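Agarase (Microbulbifer thermotolerans, PDB 3WZ1) hydrolyses the beta-1,4 galactosidic linkages of agarose in endo fashion, the chain being the catalytic domain of a family 16 beta-agarase that yields mainly neoagarotetraose. Local coordinates at residues A[74-79]-A[262-267]; A[65-70]-A[90-95]; A[148-153]-A[172-177]. All blocks are in the same frame, centred on the assembly; numbering follows the deposited sequence.

Contact 1. Residues A[74-79]-A[262-267]. With NA (sodium ion), chain B.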
loop_
_atom_site.group_PDB
_atom_site.type_symbol
_atom_site.label_atom_id
_atom_site.label_comp_id
_atom_site.label_asym_id
_atom_site.label_seq_id
_atom_site.Cartn_x
_atom_site.Cartn_y
_atom_site.Cartn_z
ATOM N N LEU A 74 -12.367 4.110 -3.540
ATOM C CA LEU A 74 -11.302 5.053 -3.860
ATOM C C LEU A 74 -10.657 4.635 -5.173
ATOM O O LEU A 74 -10.317 3.471 -5.367
ATOM C CB LEU A 74 -10.262 5.073 -2.744
ATOM C CG LEU A 74 -8.937 5.788 -3.011
ATOM C CD1 LEU A 74 -9.115 7.296 -3.057
ATOM C CD2 LEU A 74 -7.956 5.420 -1.923
ATOM N N ALA A 75 -10.480 5.608 -6.075
ATOM C CA ALA A 75 -9.812 5.394 -7.351
ATOM C C ALA A 75 -8.521 6.177 -7.370
ATOM O O ALA A 75 -8.511 7.374 -7.052
ATOM C CB ALA A 75 -10.692 5.839 -8.516
ATOM N N ILE A 76 -7.448 5.479 -7.710
ATOM C CA ILE A 76 -6.144 6.041 -7.972
ATOM C C ILE A 76 -5.888 5.819 -9.454
ATOM O O ILE A 76 -5.720 4.665 -9.903
ATOM C CB ILE A 76 -5.065 5.330 -7.143
ATOM C CG1 ILE A 76 -5.320 5.417 -5.642
ATOM C CG2 ILE A 76 -3.662 5.822 -7.522
ATOM C CD1 ILE A 76 -5.321 6.827 -5.074
ATOM N N THR A 77 -5.812 6.898 -10.221
ATOM C CA THR A 77 -5.637 6.764 -11.665
ATOM C C THR A 77 -4.272 7.320 -12.114
ATOM O O THR A 77 -3.413 7.664 -11.294
ATOM C CB THR A 77 -6.859 7.315 -12.416
ATOM O OG1 THR A 77 -6.851 6.869 -13.783
ATOM C CG2 THR A 77 -6.925 8.823 -12.331
ATOM N N SER A 78 -4.071 7.311 -13.421
ATOM C CA SER A 78 -2.790 7.588 -14.042
ATOM C C SER A 78 -3.024 8.281 -15.377
ATOM O O SER A 78 -4.072 8.110 -16.021
ATOM C CB SER A 78 -1.987 6.307 -14.243
ATOM O OG SER A 78 -2.673 5.368 -15.052
ATOM N N GLY A 79 -2.037 9.059 -15.794
ATOM C CA GLY A 79 -2.067 9.691 -17.113
ATOM C C GLY A 79 -0.715 10.226 -17.480
ATOM O O GLY A 79 0.136 10.418 -16.616
ATOM N N ASN A 262 -5.973 1.739 -16.482
ATOM C CA ASN A 262 -5.095 2.754 -15.906
ATOM C C ASN A 262 -5.441 3.130 -14.473
ATOM O O ASN A 262 -4.872 4.075 -13.928
ATOM C CB ASN A 262 -5.084 3.999 -16.822
ATOM C CG ASN A 262 -6.417 4.726 -16.863
ATOM O OD1 ASN A 262 -7.363 4.392 -16.156
ATOM N ND2 ASN A 262 -6.489 5.763 -17.702
ATOM N N THR A 263 -6.336 2.373 -13.841
ATOM C CA THR A 263 -6.841 2.758 -12.535
ATOM C C THR A 263 -6.776 1.612 -11.534
ATOM O O THR A 263 -7.131 0.468 -11.846
ATOM C CB THR A 263 -8.279 3.311 -12.637
ATOM O OG1 THR A 263 -8.288 4.397 -13.576
ATOM C CG2 THR A 263 -8.771 3.823 -11.311
ATOM N N TYR A 264 -6.342 1.977 -10.327
ATOM C CA TYR A 264 -6.212 1.086 -9.151
ATOM C C TYR A 264 -7.346 1.440 -8.220
ATOM O O TYR A 264 -7.546 2.612 -7.923
ATOM C CB TYR A 264 -4.848 1.370 -8.511
ATOM C CG TYR A 264 -4.558 0.955 -7.080
ATOM C CD1 TYR A 264 -4.931 -0.290 -6.568
ATOM C CD2 TYR A 264 -3.827 1.786 -6.253
ATOM C CE1 TYR A 264 -4.608 -0.651 -5.282
ATOM C CE2 TYR A 264 -3.470 1.410 -4.965
ATOM C CZ TYR A 264 -3.889 0.200 -4.469
ATOM O OH TYR A 264 -3.539 -0.170 -3.167
ATOM N N TYR A 265 -8.128 0.450 -7.790
ATOM C CA TYR A 265 -9.333 0.702 -6.986
ATOM C C TYR A 265 -9.211 0.111 -5.608
ATOM O O TYR A 265 -8.755 -1.023 -5.464
ATOM C CB TYR A 265 -10.593 0.096 -7.636
ATOM C CG TYR A 265 -10.928 0.672 -8.975
ATOM C CD1 TYR A 265 -11.651 1.845 -9.090
ATOM C CD2 TYR A 265 -10.524 0.029 -10.134
ATOM C CE1 TYR A 265 -11.969 2.368 -10.332
ATOM C CE2 TYR A 265 -10.819 0.558 -11.373
ATOM C CZ TYR A 265 -11.548 1.712 -11.460
ATOM O OH TYR A 265 -11.823 2.244 -12.715
ATOM N N VAL A 266 -9.639 0.871 -4.610
ATOM C CA VAL A 266 -9.612 0.413 -3.221
ATOM C C VAL A 266 -11.026 0.454 -2.671
ATOM O O VAL A 266 -11.623 1.513 -2.541
ATOM C CB VAL A 266 -8.624 1.264 -2.398
ATOM C CG1 VAL A 266 -8.673 0.878 -0.916
ATOM C CG2 VAL A 266 -7.223 1.108 -2.963
ATOM N N ASP A 267 -11.568 -0.723 -2.358
ATOM C CA ASP A 267 -12.895 -0.840 -1.746
ATOM C C ASP A 267 -12.885 -0.344 -0.306
ATOM O O ASP A 267 -13.823 0.325 0.151
ATOM C CB ASP A 267 -13.384 -2.301 -1.803
ATOM C CG ASP A 267 -14.854 -2.442 -1.497
ATOM O OD1 ASP A 267 -15.640 -1.497 -1.708
ATOM O OD2 ASP A 267 -15.240 -3.540 -1.030
HETATM NA NA NA B . -16.055 0.488 -0.420
#
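L74-I76 and Y264-V266 run antiparallel as neighbouring strands of the GH16 beta-jelly roll, their local axes 4.8 Å apart and their directions 158° from one another. L74 with V266 and I76 with Y264 are hydrogen-bonded pairs, and the straightest bond, Y264 N to I76 O (2.8 Å), has 176° at the hydrogen. A75 and Y265 form the non-hydrogen-bonded pair between them. The face bearing L74, I76, Y264 and V266 is buried, and I236 covers L74, Y264 and V266 there. I76 and Y264 lie side by side, the Y264 ring reaching the isoleucine with CD2, 3.9 Å from I76 CB. On the face of A75 and Y265, the methyl of A75 meets both Y265 CE1 and T263 CG2.

Beyond I76 and Y264, hydroxyls take over. T77 OG1 stands 2.9 Å from T263 OG1, with N262 O as a weaker alternative for its single proton. T263 OG1 donates to N262 OD1, which ties two residues of the same segment together. S78 OG, set between the backbone N and the carbonyl carbon (chi1 59°), reaches a lone pair of N262 O in the carbonyl plane (2.8 Å). At the other end the chain bends sharply at D267, whose OD2 forms a salt bridge with R107. D267 binds a sodium ion, shared with D4, D28 and G72, through its carbonyl O at 2.3 Å and its OD1 at 2.4 Å.

Contact 2. Residues A[65-70]-A[90-95]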
loop_
_atom_site.group_PDB
_atom_site.type_symbol
_atom_site.label_atom_id
_atom_site.label_comp_id
_atom_site.label_asym_id
_atom_site.label_seq_id
_atom_site.Cartn_x
_atom_site.Cartn_y
_atom_site.Cartn_z
ATOM N N HIS A 65 -5.563 15.533 -8.753
ATOM C CA HIS A 65 -6.741 15.220 -9.577
ATOM C C HIS A 65 -6.739 13.802 -10.141
ATOM O O HIS A 65 -7.597 13.464 -10.935
ATOM C CB HIS A 65 -6.916 16.236 -10.691
ATOM C CG HIS A 65 -7.008 17.641 -10.191
ATOM N ND1 HIS A 65 -6.802 18.741 -10.996
ATOM C CD2 HIS A 65 -7.263 18.120 -8.954
ATOM C CE1 HIS A 65 -6.920 19.839 -10.273
ATOM N NE2 HIS A 65 -7.197 19.493 -9.028
ATOM N N TYR A 66 -5.755 13.012 -9.719
ATOM C CA TYR A 66 -5.633 11.591 -10.103
ATOM C C TYR A 66 -6.030 10.659 -8.956
ATOM O O TYR A 66 -5.802 9.448 -9.031
ATOM C CB TYR A 66 -4.232 11.310 -10.692
ATOM C CG TYR A 66 -4.077 11.971 -12.029
ATOM C CD1 TYR A 66 -3.970 13.363 -12.124
ATOM C CD2 TYR A 66 -4.131 11.245 -13.213
ATOM C CE1 TYR A 66 -3.873 13.987 -13.355
ATOM C CE2 TYR A 66 -4.051 11.870 -14.449
ATOM C CZ TYR A 66 -3.912 13.253 -14.502
ATOM O OH TYR A 66 -3.842 13.872 -15.749
ATOM N N SER A 67 -6.647 11.217 -7.924
ATOM C CA SER A 67 -7.403 10.444 -6.928
ATOM C C SER A 67 -8.820 10.983 -6.826
ATOM O O SER A 67 -9.051 12.179 -6.989
ATOM C CB SER A 67 -6.703 10.516 -5.562
ATOM O OG SER A 67 -6.569 11.849 -5.105
ATOM N N TYR A 68 -9.777 10.096 -6.573
ATOM C CA TYR A 68 -11.162 10.494 -6.344
ATOM C C TYR A 68 -11.881 9.334 -5.671
ATOM O O TYR A 68 -11.392 8.200 -5.678
ATOM C CB TYR A 68 -11.882 10.907 -7.652
ATOM C CG TYR A 68 -11.971 9.851 -8.708
ATOM C CD1 TYR A 68 -10.938 9.661 -9.629
ATOM C CD2 TYR A 68 -13.078 9.034 -8.791
ATOM C CE1 TYR A 68 -11.023 8.684 -10.617
ATOM C CE2 TYR A 68 -13.170 8.065 -9.780
ATOM C CZ TYR A 68 -12.143 7.895 -10.678
ATOM O OH TYR A 68 -12.236 6.908 -11.647
ATOM N N VAL A 69 -13.022 9.637 -5.082
ATOM C CA VAL A 69 -13.845 8.630 -4.424
ATOM C C VAL A 69 -15.213 8.651 -5.095
ATOM O O VAL A 69 -15.874 9.697 -5.157
ATOM C CB VAL A 69 -13.958 8.852 -2.900
ATOM C CG1 VAL A 69 -14.699 7.684 -2.262
ATOM C CG2 VAL A 69 -12.581 8.988 -2.268
ATOM N N SER A 70 -15.633 7.499 -5.586
ATOM C CA SER A 70 -16.943 7.363 -6.226
ATOM C C SER A 70 -17.391 5.913 -6.319
ATOM O O SER A 70 -16.580 5.004 -6.447
ATOM C CB SER A 70 -16.924 7.961 -7.630
ATOM O OG SER A 70 -18.262 8.084 -8.126
ATOM N N GLY A 90 -2.233 9.152 -8.890
ATOM C CA GLY A 90 -2.928 9.448 -7.654
ATOM C C GLY A 90 -2.143 9.053 -6.420
ATOM O O GLY A 90 -1.324 8.112 -6.443
ATOM N N SER A 91 -2.427 9.756 -5.330
ATOM C CA SER A 91 -1.870 9.430 -4.029
ATOM C C SER A 91 -2.669 10.121 -2.966
ATOM O O SER A 91 -2.984 11.300 -3.117
ATOM C CB SER A 91 -0.414 9.880 -3.918
ATOM O OG SER A 91 0.105 9.584 -2.630
ATOM N N ILE A 92 -2.998 9.406 -1.892
ATOM C CA ILE A 92 -3.562 10.014 -0.690
ATOM C C ILE A 92 -2.805 9.474 0.519
ATOM O O ILE A 92 -2.241 8.357 0.486
ATOM C CB ILE A 92 -5.106 9.800 -0.571
ATOM C CG1 ILE A 92 -5.455 8.384 -0.058
ATOM C CG2 ILE A 92 -5.815 10.132 -1.881
ATOM C CD1 ILE A 92 -6.928 8.252 0.269
ATOM N N THR A 93 -2.767 10.283 1.583
ATOM C CA THR A 93 -2.045 9.966 2.805
ATOM C C THR A 93 -2.933 10.288 4.006
ATOM O O THR A 93 -3.676 11.280 4.001
ATOM C CB THR A 93 -0.719 10.775 2.872
ATOM O OG1 THR A 93 0.142 10.390 1.792
ATOM C CG2 THR A 93 0.008 10.548 4.165
ATOM N N SER A 94 -2.863 9.456 5.041
ATOM C CA SER A 94 -3.620 9.740 6.267
ATOM C C SER A 94 -3.088 11.014 6.939
ATOM O O SER A 94 -1.899 11.309 6.909
ATOM C CB SER A 94 -3.583 8.549 7.237
ATOM O OG SER A 94 -2.293 8.277 7.752
ATOM N N LYS A 95 -3.998 11.772 7.536
ATOM C CA LYS A 95 -3.594 12.976 8.265
ATOM C C LYS A 95 -2.880 12.645 9.577
ATOM O O LYS A 95 -2.017 13.415 10.030
ATOM C CB LYS A 95 -4.806 13.872 8.521
ATOM C CG LYS A 95 -5.307 14.517 7.251
ATOM C CD LYS A 95 -6.396 15.545 7.497
ATOM C CE LYS A 95 -6.570 16.484 6.307
ATOM N NZ LYS A 95 -7.680 17.447 6.605
HETATM O O HOH W 1 -3.903 12.274 -5.763
#
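Y66, the flat side chain of this contact, touches G90 with its CB and not with its ring: CB lies 3.4 Å from G90 N, while the phenol leads away from 90-95. Around that ring, H63 packs in an edge-to-face pair, Y88 meets it with planes at about 45°, and T77 touches it as well. In the beta-jelly roll, strands 67-70 and 87-94 both pair antiparallel with strand 73-80 and diverge from each other, and T77 bonds through its backbone to both Y66 and G90. The geometric evidence is the spacing of the chains. CA atoms of Y66 and G90 are 4.2 Å apart, whereas V69 CA and I92 CA are already 11.0 Å apart.

At the tight end, G90 CA makes a C-H...O contact of 3.2 Å with Y66 O, at 127° about the hydrogen. A CB built on G90 would fall about 2.2 Å from that same oxygen, so the close approach depends on the missing side chain. Further along, S67 points toward strand 91-94, and I92 meets it. I92 CG2, anti to its carbonyl carbon, comes within 3.7 Å of S67 OG, a methyl-to-hydroxyl contact. I92 also packs on W46 and on L74, and V69 touches L74 too, which makes that leucine common to both strands. The S91 side chain points away, its OG bonded to G49 O. The two strands are polar-linked by one water, hydrogen-bonded to S67 OG at 2.8 Å and accepting from S91 N at 3.0 Å.

Contact 3. Residues A[148-153]-A[172-177]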
loop_
_atom_site.group_PDB
_atom_site.type_symbol
_atom_site.label_atom_id
_atom_site.label_comp_id
_atom_site.label_asym_id
_atom_site.label_seq_id
_atom_site.Cartn_x
_atom_site.Cartn_y
_atom_site.Cartn_z
ATOM N N GLU A 148 1.244 -12.552 -11.205
ATOM C CA GLU A 148 0.838 -13.578 -10.242
ATOM C C GLU A 148 1.426 -13.395 -8.852
ATOM O O GLU A 148 1.254 -14.286 -7.993
ATOM C CB GLU A 148 1.155 -14.975 -10.799
ATOM C CG GLU A 148 0.294 -15.276 -12.006
ATOM C CD GLU A 148 0.603 -16.576 -12.717
ATOM O OE1 GLU A 148 1.398 -17.382 -12.222
ATOM O OE2 GLU A 148 0.012 -16.767 -13.804
ATOM N N ARG A 149 2.042 -12.243 -8.571
ATOM C CA ARG A 149 2.795 -12.047 -7.330
ATOM C C ARG A 149 2.314 -10.792 -6.559
ATOM O O ARG A 149 1.964 -9.786 -7.168
ATOM C CB ARG A 149 4.294 -11.939 -7.663
ATOM C CG ARG A 149 4.854 -13.076 -8.543
ATOM C CD ARG A 149 5.607 -14.070 -7.705
ATOM N NE ARG A 149 5.742 -15.499 -8.077
ATOM C CZ ARG A 149 5.331 -16.190 -9.158
ATOM N NH1 ARG A 149 4.718 -15.690 -10.226
ATOM N NH2 ARG A 149 5.576 -17.487 -9.135
ATOM N N LEU A 150 2.350 -10.865 -5.233
ATOM C CA LEU A 150 2.220 -9.684 -4.342
ATOM C C LEU A 150 3.569 -9.522 -3.650
ATOM O O LEU A 150 4.120 -10.486 -3.114
ATOM C CB LEU A 150 1.134 -9.912 -3.295
ATOM C CG LEU A 150 -0.284 -10.093 -3.833
ATOM C CD1 LEU A 150 -1.225 -10.578 -2.721
ATOM C CD2 LEU A 150 -0.811 -8.807 -4.483
ATOM N N HIS A 151 4.135 -8.322 -3.665
ATOM C CA HIS A 151 5.404 -8.091 -3.011
ATOM C C HIS A 151 5.109 -7.777 -1.546
ATOM O O HIS A 151 4.475 -6.751 -1.239
ATOM C CB HIS A 151 6.147 -6.932 -3.672
ATOM C CG HIS A 151 7.535 -6.750 -3.167
ATOM N ND1 HIS A 151 8.075 -5.508 -2.925
ATOM C CD2 HIS A 151 8.501 -7.644 -2.860
ATOM C CE1 HIS A 151 9.306 -5.643 -2.477
ATOM N NE2 HIS A 151 9.597 -6.933 -2.460
ATOM N N LEU A 152 5.555 -8.653 -0.654
ATOM C CA LEU A 152 5.318 -8.506 0.792
ATOM C C LEU A 152 6.608 -8.068 1.410
ATOM O O LEU A 152 7.551 -8.849 1.464
ATOM C CB LEU A 152 4.879 -9.831 1.399
ATOM C CG LEU A 152 3.689 -10.518 0.716
ATOM C CD1 LEU A 152 3.392 -11.836 1.413
ATOM C CD2 LEU A 152 2.462 -9.634 0.693
ATOM N N SER A 153 6.684 -6.823 1.861
ATOM C CA SER A 153 7.974 -6.280 2.229
ATOM C C SER A 153 7.895 -5.126 3.212
ATOM O O SER A 153 6.819 -4.729 3.670
ATOM C CB SER A 153 8.772 -5.893 0.968
ATOM O OG SER A 153 10.184 -5.833 1.274
ATOM N N SER A 172 9.327 -13.255 -0.246
ATOM C CA SER A 172 8.863 -11.857 -0.283
ATOM C C SER A 172 8.042 -11.531 -1.534
ATOM O O SER A 172 7.450 -10.441 -1.622
ATOM C CB SER A 172 10.040 -10.896 -0.148
ATOM O OG SER A 172 10.888 -10.947 -1.291
ATOM N N TRP A 173 8.015 -12.437 -2.513
ATOM C CA TRP A 173 7.097 -12.325 -3.641
ATOM C C TRP A 173 6.119 -13.493 -3.597
ATOM O O TRP A 173 6.468 -14.648 -3.897
ATOM C CB TRP A 173 7.853 -12.298 -4.969
ATOM C CG TRP A 173 8.731 -11.127 -5.145
ATOM C CD1 TRP A 173 10.022 -10.988 -4.719
ATOM C CD2 TRP A 173 8.405 -9.914 -5.828
ATOM N NE1 TRP A 173 10.515 -9.768 -5.075
ATOM C CE2 TRP A 173 9.546 -9.083 -5.763
ATOM C CE3 TRP A 173 7.257 -9.444 -6.481
ATOM C CZ2 TRP A 173 9.576 -7.809 -6.322
ATOM C CZ3 TRP A 173 7.300 -8.173 -7.043
ATOM C CH2 TRP A 173 8.454 -7.387 -6.967
ATOM N N TYR A 174 4.897 -13.208 -3.167
ATOM C CA TYR A 174 3.910 -14.236 -2.860
ATOM C C TYR A 174 3.004 -14.551 -4.047
ATOM O O TYR A 174 2.372 -13.653 -4.616
ATOM C CB TYR A 174 3.052 -13.792 -1.659
ATOM C CG TYR A 174 1.890 -14.737 -1.417
ATOM C CD1 TYR A 174 2.091 -15.932 -0.729
ATOM C CD2 TYR A 174 0.627 -14.484 -1.930
ATOM C CE1 TYR A 174 1.058 -16.824 -0.540
ATOM C CE2 TYR A 174 -0.416 -15.377 -1.746
ATOM C CZ TYR A 174 -0.179 -16.553 -1.057
ATOM O OH TYR A 174 -1.203 -17.451 -0.870
ATOM N N ALA A 175 2.907 -15.848 -4.385
ATOM C CA ALA A 175 1.920 -16.355 -5.333
ATOM C C ALA A 175 1.111 -17.440 -4.601
ATOM O O ALA A 175 1.671 -18.113 -3.734
ATOM C CB ALA A 175 2.605 -16.944 -6.561
ATOM N N ASP A 176 -0.144 -17.644 -4.991
ATOM C CA ASP A 176 -0.999 -18.612 -4.282
ATOM C C ASP A 176 -0.857 -20.050 -4.765
ATOM O O ASP A 176 -1.435 -20.955 -4.159
ATOM C CB ASP A 176 -2.470 -18.158 -4.257
ATOM C CG ASP A 176 -3.183 -18.235 -5.612
ATOM O OD1 ASP A 176 -2.562 -18.501 -6.662
ATOM O OD2 ASP A 176 -4.410 -17.985 -5.611
ATOM N N GLY A 177 -0.097 -20.258 -5.837
ATOM C CA GLY A 177 0.072 -21.602 -6.409
ATOM C C GLY A 177 -1.077 -22.055 -7.283
ATOM O O GLY A 177 -1.041 -23.173 -7.816
HETATM O O HOH W 2 -0.673 -16.167 -7.649
HETATM O O HOH W 3 11.847 -8.365 -1.752
#
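H151 and W173 make the tight half of this contact, an offset stack whose ring centroids are 4.2 Å apart with planes inclined by 26°. The overlap is uneven: H151 CD2 sits 3.4 Å above the tryptophan plane, over its centre, and H151 CB lies over the six-membered ring as a CH-pi contact. The first torsion, chi1 -173°, sets H151 CG anti to the backbone N and within contact of W173 CZ2, and S153 CB lies against the rim of the other imidazole face. Its polar atoms are held too: ND1 is bonded to OE1 of E134, the predicted proton donor, and NE2 to an in-plane water at 2.8 Å. That water donates to S172 OG, itself bonded to D169 O. Replacing W173 with an alanine would probably leave one face of the H151 imidazole without its support, the ring then being held mainly by its bonds to E134 and the water.

The backbone beneath is a short antiparallel pairing in which strand 173-174 borders strand 150-158 of the jelly roll. L150 and Y174 exchange both N-H...O bonds, and L152 N reaches S172 O at 2.8 Å. A bound glycerol lies close to H151, consistent with a place in the catalytic cleft. On the face opposite the stacked rings, L152 CD1 packs 3.7 Å from Y174 CB, the two side chains lying side by side.

Toward E148 and A175 the contact is partly exposed and water-mediated. R149 is modelled in two conformers; in the one given, A175 CB lies over one face of its guanidinium, while NH1 bonds to W145 O. E148 turns its carboxylate to K181, and its carbonyl O meets A175 CB at 3.3 Å. Beyond them a water accepts from D176 N at 3.1 Å and lies within bonding distance of E148 O.

Contacts 1 and 2 are parts of one patch of sheet, their centres 9 Å apart: strand 73-80 of the first lies next to both strands of the second. The join is direct, with A75 N 2.8 Å from Y68 O and T77 N 2.8 Å from Y66 O. Contact 3 stands apart, about 21 Å from contact 1 and 25 Å from contact 2 between centres, and on the opposite side of the chain's centre from contact 2. The side chain of E134, the predicted proton donor, is about 3 Å from that of H151 (contact 3) and about 8 Å from that of Y264 (contact 1). A bound sodium ion is about 12 Å from the side chain of I92.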